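Local coordinates for predicted flavin-nucleotide-binding protein from COG3576 family structurally related to pyridoxine 5'-phosphate oxidase (Lactobacillus delbrueckii subsp. bulgaricus, PDB 2HTD), which probably binds a flavin nucleotide and may act as an oxidoreductase of the pyridoxamine 5'-phosphate oxidase family, at residues B[101-115]-B[128-140]. Sequence-based numbering, arbitrary orientation.
Sequences VRVLATAEVHEDDDY and AFVVNLNIEEVFA. With SO4 (sulfate ion), chain E.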
loop_
_atom_site.group_PDB
_atom_site.type_symbol
_atom_site.label_atom_id
_atom_site.label_comp_id
_atom_site.label_asym_id
_atom_site.label_seq_id
_atom_site.Cartn_x
_atom_site.Cartn_y
_atom_site.Cartn_z
ATOM N N VAL B 101 8.076 4.228 7.592
ATOM C CA VAL B 101 8.313 5.412 6.771
ATOM C C VAL B 101 7.592 5.244 5.454
ATOM O O VAL B 101 7.476 4.124 4.958
ATOM C CB VAL B 101 9.808 5.664 6.563
ATOM C CG1 VAL B 101 10.518 4.486 5.849
ATOM C CG2 VAL B 101 10.015 6.915 5.767
ATOM N N ARG B 102 7.087 6.340 4.892
ATOM C CA ARG B 102 6.423 6.306 3.602
ATOM C C ARG B 102 7.027 7.356 2.751
ATOM O O ARG B 102 7.487 8.386 3.269
ATOM C CB ARG B 102 4.914 6.577 3.756
ATOM C CG ARG B 102 4.218 6.940 2.469
ATOM C CD ARG B 102 2.720 6.678 2.569
ATOM N NE ARG B 102 2.120 7.314 3.748
ATOM C CZ ARG B 102 1.714 8.584 3.797
ATOM N NH1 ARG B 102 1.831 9.408 2.739
ATOM N NH2 ARG B 102 1.189 9.052 4.909
ATOM N N VAL B 103 7.080 7.120 1.451
ATOM C CA VAL B 103 7.480 8.158 0.538
ATOM C C VAL B 103 6.459 8.330 -0.555
ATOM O O VAL B 103 5.682 7.453 -0.835
ATOM C CB VAL B 103 8.874 7.925 -0.087
ATOM C CG1 VAL B 103 9.939 7.798 1.007
ATOM C CG2 VAL B 103 8.883 6.752 -1.016
ATOM N N LEU B 104 6.470 9.516 -1.141
ATOM C CA LEU B 104 5.796 9.800 -2.412
ATOM C C LEU B 104 6.936 10.048 -3.395
ATOM O O LEU B 104 7.858 10.819 -3.105
ATOM C CB LEU B 104 4.879 11.047 -2.313
ATOM C CG LEU B 104 4.128 11.443 -3.579
ATOM C CD1 LEU B 104 3.156 10.335 -4.006
ATOM C CD2 LEU B 104 3.381 12.754 -3.354
ATOM N N ALA B 105 6.861 9.391 -4.557
ATOM C CA ALA B 105 7.938 9.442 -5.548
ATOM C C ALA B 105 7.380 9.532 -6.960
ATOM O O ALA B 105 6.239 9.138 -7.241
ATOM C CB ALA B 105 8.816 8.211 -5.434
ATOM N N THR B 106 8.211 10.045 -7.858
ATOM C CA THR B 106 7.950 9.953 -9.279
ATOM C C THR B 106 8.822 8.841 -9.839
ATOM O O THR B 106 9.912 8.633 -9.355
ATOM C CB THR B 106 8.262 11.295 -9.977
ATOM O OG1 THR B 106 9.624 11.598 -9.777
ATOM C CG2 THR B 106 7.431 12.418 -9.413
ATOM N N ALA B 107 8.321 8.131 -10.847
ATOM C CA ALA B 107 8.973 6.972 -11.408
ATOM C C ALA B 107 9.691 7.319 -12.689
ATOM O O ALA B 107 9.210 8.134 -13.476
ATOM C CB ALA B 107 7.951 5.899 -11.710
ATOM N N GLU B 108 10.851 6.701 -12.878
ATOM C CA GLU B 108 11.668 6.831 -14.095
ATOM C C GLU B 108 11.914 5.398 -14.532
ATOM O O GLU B 108 12.609 4.645 -13.849
ATOM C CB GLU B 108 12.956 7.593 -13.742
ATOM C CG GLU B 108 14.169 7.462 -14.674
ATOM C CD GLU B 108 15.476 8.035 -14.054
ATOM O OE1 GLU B 108 15.538 9.274 -13.923
ATOM O OE2 GLU B 108 16.434 7.267 -13.721
ATOM N N VAL B 109 11.296 4.980 -15.631
ATOM C CA VAL B 109 11.367 3.586 -16.025
ATOM C C VAL B 109 12.387 3.363 -17.132
ATOM O O VAL B 109 12.382 4.085 -18.131
ATOM C CB VAL B 109 10.003 3.078 -16.522
ATOM C CG1 VAL B 109 10.087 1.621 -16.959
ATOM C CG2 VAL B 109 8.925 3.268 -15.445
ATOM N N HIS B 110 13.223 2.343 -16.968
ATOM C CA HIS B 110 14.273 2.022 -17.912
ATOM C C HIS B 110 14.023 0.635 -18.385
ATOM O O HIS B 110 14.142 -0.302 -17.613
ATOM C CB HIS B 110 15.601 2.071 -17.217
ATOM C CG HIS B 110 15.946 3.416 -16.683
ATOM N ND1 HIS B 110 16.673 4.327 -17.412
ATOM C CD2 HIS B 110 15.702 3.993 -15.489
ATOM C CE1 HIS B 110 16.847 5.419 -16.695
ATOM N NE2 HIS B 110 16.272 5.239 -15.523
ATOM N N GLU B 111 13.636 0.488 -19.647
ATOM C CA GLU B 111 13.206 -0.818 -20.157
ATOM C C GLU B 111 14.383 -1.605 -20.723
ATOM O O GLU B 111 14.708 -2.694 -20.224
ATOM C CB GLU B 111 12.054 -0.664 -21.160
ATOM C CG GLU B 111 10.772 -0.114 -20.477
ATOM C CD GLU B 111 9.508 -0.192 -21.336
ATOM O OE1 GLU B 111 9.585 -0.696 -22.484
ATOM O OE2 GLU B 111 8.440 0.264 -20.846
ATOM N N ASP B 112 15.058 -1.047 -21.721
ATOM C CA ASP B 112 16.203 -1.738 -22.332
ATOM C C ASP B 112 17.279 -0.777 -22.836
ATOM O O ASP B 112 17.902 -0.998 -23.870
ATOM C CB ASP B 112 15.724 -2.657 -23.471
ATOM C CG ASP B 112 16.834 -3.590 -23.991
ATOM O OD1 ASP B 112 17.570 -4.194 -23.168
ATOM O OD2 ASP B 112 16.972 -3.705 -25.229
ATOM N N ASP B 113 17.483 0.297 -22.096
ATOM C CA ASP B 113 18.544 1.234 -22.412
ATOM C C ASP B 113 19.829 0.743 -21.768
ATOM O O ASP B 113 19.855 -0.281 -21.112
ATOM C CB ASP B 113 18.168 2.663 -21.977
ATOM C CG ASP B 113 17.784 2.767 -20.508
ATOM O OD1 ASP B 113 18.129 1.869 -19.716
ATOM O OD2 ASP B 113 17.126 3.763 -20.131
ATOM N N ASP B 114 20.932 1.438 -21.979
ATOM C CA ASP B 114 22.190 0.963 -21.455
ATOM C C ASP B 114 22.200 0.991 -19.925
ATOM O O ASP B 114 22.866 0.180 -19.292
ATOM C CB ASP B 114 23.365 1.766 -22.041
ATOM C CG ASP B 114 23.573 1.501 -23.525
ATOM O OD1 ASP B 114 23.015 0.516 -24.082
ATOM O OD2 ASP B 114 24.325 2.276 -24.146
ATOM N N TYR B 115 21.477 1.912 -19.313
ATOM C CA TYR B 115 21.402 1.917 -17.844
ATOM C C TYR B 115 20.745 0.665 -17.323
ATOM O O TYR B 115 21.265 0.012 -16.393
ATOM C CB TYR B 115 20.638 3.134 -17.355
ATOM C CG TYR B 115 20.523 3.196 -15.863
ATOM C CD1 TYR B 115 21.628 3.474 -15.062
ATOM C CD2 TYR B 115 19.300 3.023 -15.238
ATOM C CE1 TYR B 115 21.506 3.540 -13.661
ATOM C CE2 TYR B 115 19.184 3.083 -13.872
ATOM C CZ TYR B 115 20.271 3.358 -13.087
ATOM O OH TYR B 115 20.100 3.445 -11.724
ATOM N N ALA B 128 13.597 -7.972 -17.027
ATOM C CA ALA B 128 12.827 -7.079 -16.176
ATOM C C ALA B 128 13.029 -5.632 -16.635
ATOM O O ALA B 128 14.022 -5.300 -17.316
ATOM C CB ALA B 128 13.273 -7.232 -14.735
ATOM N N PHE B 129 12.112 -4.751 -16.240
ATOM C CA PHE B 129 12.358 -3.312 -16.321
ATOM C C PHE B 129 12.897 -2.784 -15.008
ATOM O O PHE B 129 12.575 -3.312 -13.926
ATOM C CB PHE B 129 11.108 -2.534 -16.689
ATOM C CG PHE B 129 10.444 -2.996 -17.944
ATOM C CD1 PHE B 129 11.170 -3.551 -18.992
ATOM C CD2 PHE B 129 9.080 -2.837 -18.101
ATOM C CE1 PHE B 129 10.535 -3.967 -20.143
ATOM C CE2 PHE B 129 8.451 -3.243 -19.264
ATOM C CZ PHE B 129 9.174 -3.808 -20.281
ATOM N N VAL B 130 13.743 -1.762 -15.093
ATOM C CA VAL B 130 14.328 -1.138 -13.919
ATOM C C VAL B 130 13.572 0.140 -13.675
ATOM O O VAL B 130 13.488 0.993 -14.545
ATOM C CB VAL B 130 15.814 -0.841 -14.153
ATOM C CG1 VAL B 130 16.467 -0.022 -12.967
ATOM C CG2 VAL B 130 16.564 -2.134 -14.438
ATOM N N VAL B 131 12.951 0.228 -12.509
ATOM C CA VAL B 131 12.221 1.427 -12.156
ATOM C C VAL B 131 12.983 2.170 -11.075
ATOM O O VAL B 131 13.199 1.642 -10.012
ATOM C CB VAL B 131 10.834 1.127 -11.660
ATOM C CG1 VAL B 131 10.081 2.468 -11.391
ATOM C CG2 VAL B 131 10.098 0.218 -12.636
ATOM N N ASN B 132 13.385 3.394 -11.374
ATOM C CA ASN B 132 13.985 4.283 -10.394
ATOM C C ASN B 132 12.895 5.194 -9.845
ATOM O O ASN B 132 12.014 5.618 -10.568
ATOM C CB ASN B 132 15.088 5.122 -11.023
ATOM C CG ASN B 132 16.408 4.347 -11.187
ATOM O OD1 ASN B 132 16.415 3.169 -11.380
ATOM N ND2 ASN B 132 17.509 5.048 -11.144
ATOM N N LEU B 133 13.009 5.548 -8.569
ATOM C CA LEU B 133 11.974 6.316 -7.894
ATOM C C LEU B 133 12.651 7.510 -7.272
ATOM O O LEU B 133 13.551 7.348 -6.450
ATOM C CB LEU B 133 11.289 5.451 -6.851
ATOM C CG LEU B 133 10.453 4.278 -7.350
ATOM C CD1 LEU B 133 10.060 3.396 -6.185
ATOM C CD2 LEU B 133 9.250 4.802 -8.056
ATOM N N ASN B 134 12.198 8.690 -7.656
ATOM C CA ASN B 134 12.727 9.946 -7.185
ATOM C C ASN B 134 11.816 10.440 -6.091
ATOM O O ASN B 134 10.666 10.822 -6.324
ATOM C CB ASN B 134 12.796 10.992 -8.299
ATOM C CG ASN B 134 13.399 10.455 -9.597
ATOM O OD1 ASN B 134 14.301 9.613 -9.584
ATOM N ND2 ASN B 134 12.876 10.925 -10.725
ATOM N N ILE B 135 12.335 10.413 -4.874
ATOM C CA ILE B 135 11.561 10.792 -3.734
ATOM C C ILE B 135 11.229 12.270 -3.784
ATOM O O ILE B 135 12.116 13.131 -3.971
ATOM C CB ILE B 135 12.320 10.459 -2.422
ATOM C CG1 ILE B 135 12.472 8.932 -2.315
ATOM C CG2 ILE B 135 11.545 11.012 -1.229
ATOM C CD1 ILE B 135 13.319 8.456 -1.167
ATOM N N GLU B 136 9.947 12.567 -3.658
ATOM C CA GLU B 136 9.447 13.933 -3.573
ATOM C C GLU B 136 9.175 14.361 -2.143
ATOM O O GLU B 136 9.386 15.521 -1.782
ATOM C CB GLU B 136 8.130 14.061 -4.339
ATOM C CG GLU B 136 8.241 13.943 -5.815
ATOM C CD GLU B 136 6.924 14.331 -6.508
ATOM O OE1 GLU B 136 5.842 14.223 -5.868
ATOM O OE2 GLU B 136 6.985 14.782 -7.670
ATOM N N GLU B 137 8.641 13.441 -1.347
ATOM C CA GLU B 137 8.309 13.733 0.027
ATOM C C GLU B 137 8.444 12.475 0.861
ATOM O O GLU B 137 8.169 11.385 0.389
ATOM C CB GLU B 137 6.856 14.220 0.102
ATOM C CG GLU B 137 6.496 14.867 1.413
ATOM C CD GLU B 137 7.434 16.020 1.771
ATOM O OE1 GLU B 137 7.560 16.972 0.952
ATOM O OE2 GLU B 137 8.069 15.931 2.849
ATOM N N VAL B 138 8.810 12.681 2.112
ATOM C CA VAL B 138 8.899 11.628 3.124
ATOM C C VAL B 138 7.897 11.922 4.229
ATOM O O VAL B 138 7.730 13.081 4.628
ATOM C CB VAL B 138 10.308 11.548 3.756
ATOM C CG1 VAL B 138 10.416 10.282 4.677
ATOM C CG2 VAL B 138 11.412 11.490 2.685
ATOM N N PHE B 139 7.281 10.853 4.736
ATOM C CA PHE B 139 6.316 10.911 5.804
ATOM C C PHE B 139 6.728 9.926 6.874
ATOM O O PHE B 139 7.156 8.820 6.556
ATOM C CB PHE B 139 4.921 10.560 5.270
ATOM C CG PHE B 139 4.512 11.343 4.033
ATOM C CD1 PHE B 139 4.996 11.007 2.785
ATOM C CD2 PHE B 139 3.597 12.386 4.120
ATOM C CE1 PHE B 139 4.611 11.701 1.622
ATOM C CE2 PHE B 139 3.221 13.108 2.977
ATOM C CZ PHE B 139 3.727 12.759 1.722
ATOM N N ALA B 140 6.616 10.313 8.142
ATOM C CA ALA B 140 6.826 9.346 9.233
ATOM C C ALA B 140 6.111 9.784 10.490
ATOM O O ALA B 140 5.689 10.947 10.566
ATOM C CB ALA B 140 8.276 9.169 9.512
ATOM O OXT ALA B 140 5.947 8.970 11.415
HETATM S S SO4 E . -0.968 7.329 7.433
HETATM O O1 SO4 E . -0.127 6.770 6.354
HETATM O O2 SO4 E . -0.748 8.782 7.464
HETATM O O3 SO4 E . -2.408 6.951 7.236
HETATM O O4 SO4 E . -0.581 6.821 8.746
HETATM O O HOH W 1 11.324 13.451 -11.420
HETATM O O HOH W 2 15.328 -5.287 -19.900
#
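Arg102 lays its guanidinium flat over Phe139, Arg102 CZ 4.3 Å from the centroid of the Phe139 ring in a cation-pi stack with the planes 25° apart. The bend at chi3 (52°) folds NH1 over the ring, while NH2 reaches a sulfate, probably from the crystallisation liquor, that the second subunit also grips through Gln53 and Glu77. Antiparallel pairing runs on to His110–Val130, interrupted by a classic bulge where Leu104 O accepts from both Glu136 N (2.8 Å) and Glu137 N (3.3 Å).

Packing is tight on the face of Val103, Ala105, Leu133, Ile135 and Val138, where branched or small apolar groups fit closely; at the strand's end Val101 CG2 meets Val138 CG1 at 3.6 Å. On the opposite face, round Thr106 and Asn134, the contact opens to solvent, and one water bridges Thr106 OG1 and Asn134 ND2. There His110 suits its place by having two ring nitrogens, donating to Glu108 and Asp113, while Asn132 ND2 donates to Tyr115 OH (3.1 Å) and its OD1 accepts from Gln69.

At the far end Glu111 CG lies 3.7 Å from the centroid of the Phe129 ring, and Glu111 OE2 is hydrogen-bonded to Tyr79 OH; an alanine at Phe129 would probably remove the flat stacking surface under Glu111.

Strand 129-139 runs between strands 99-110 and 67-72, with helix 30-38 against Val101 and Val138 and helix 114-120 against Val130.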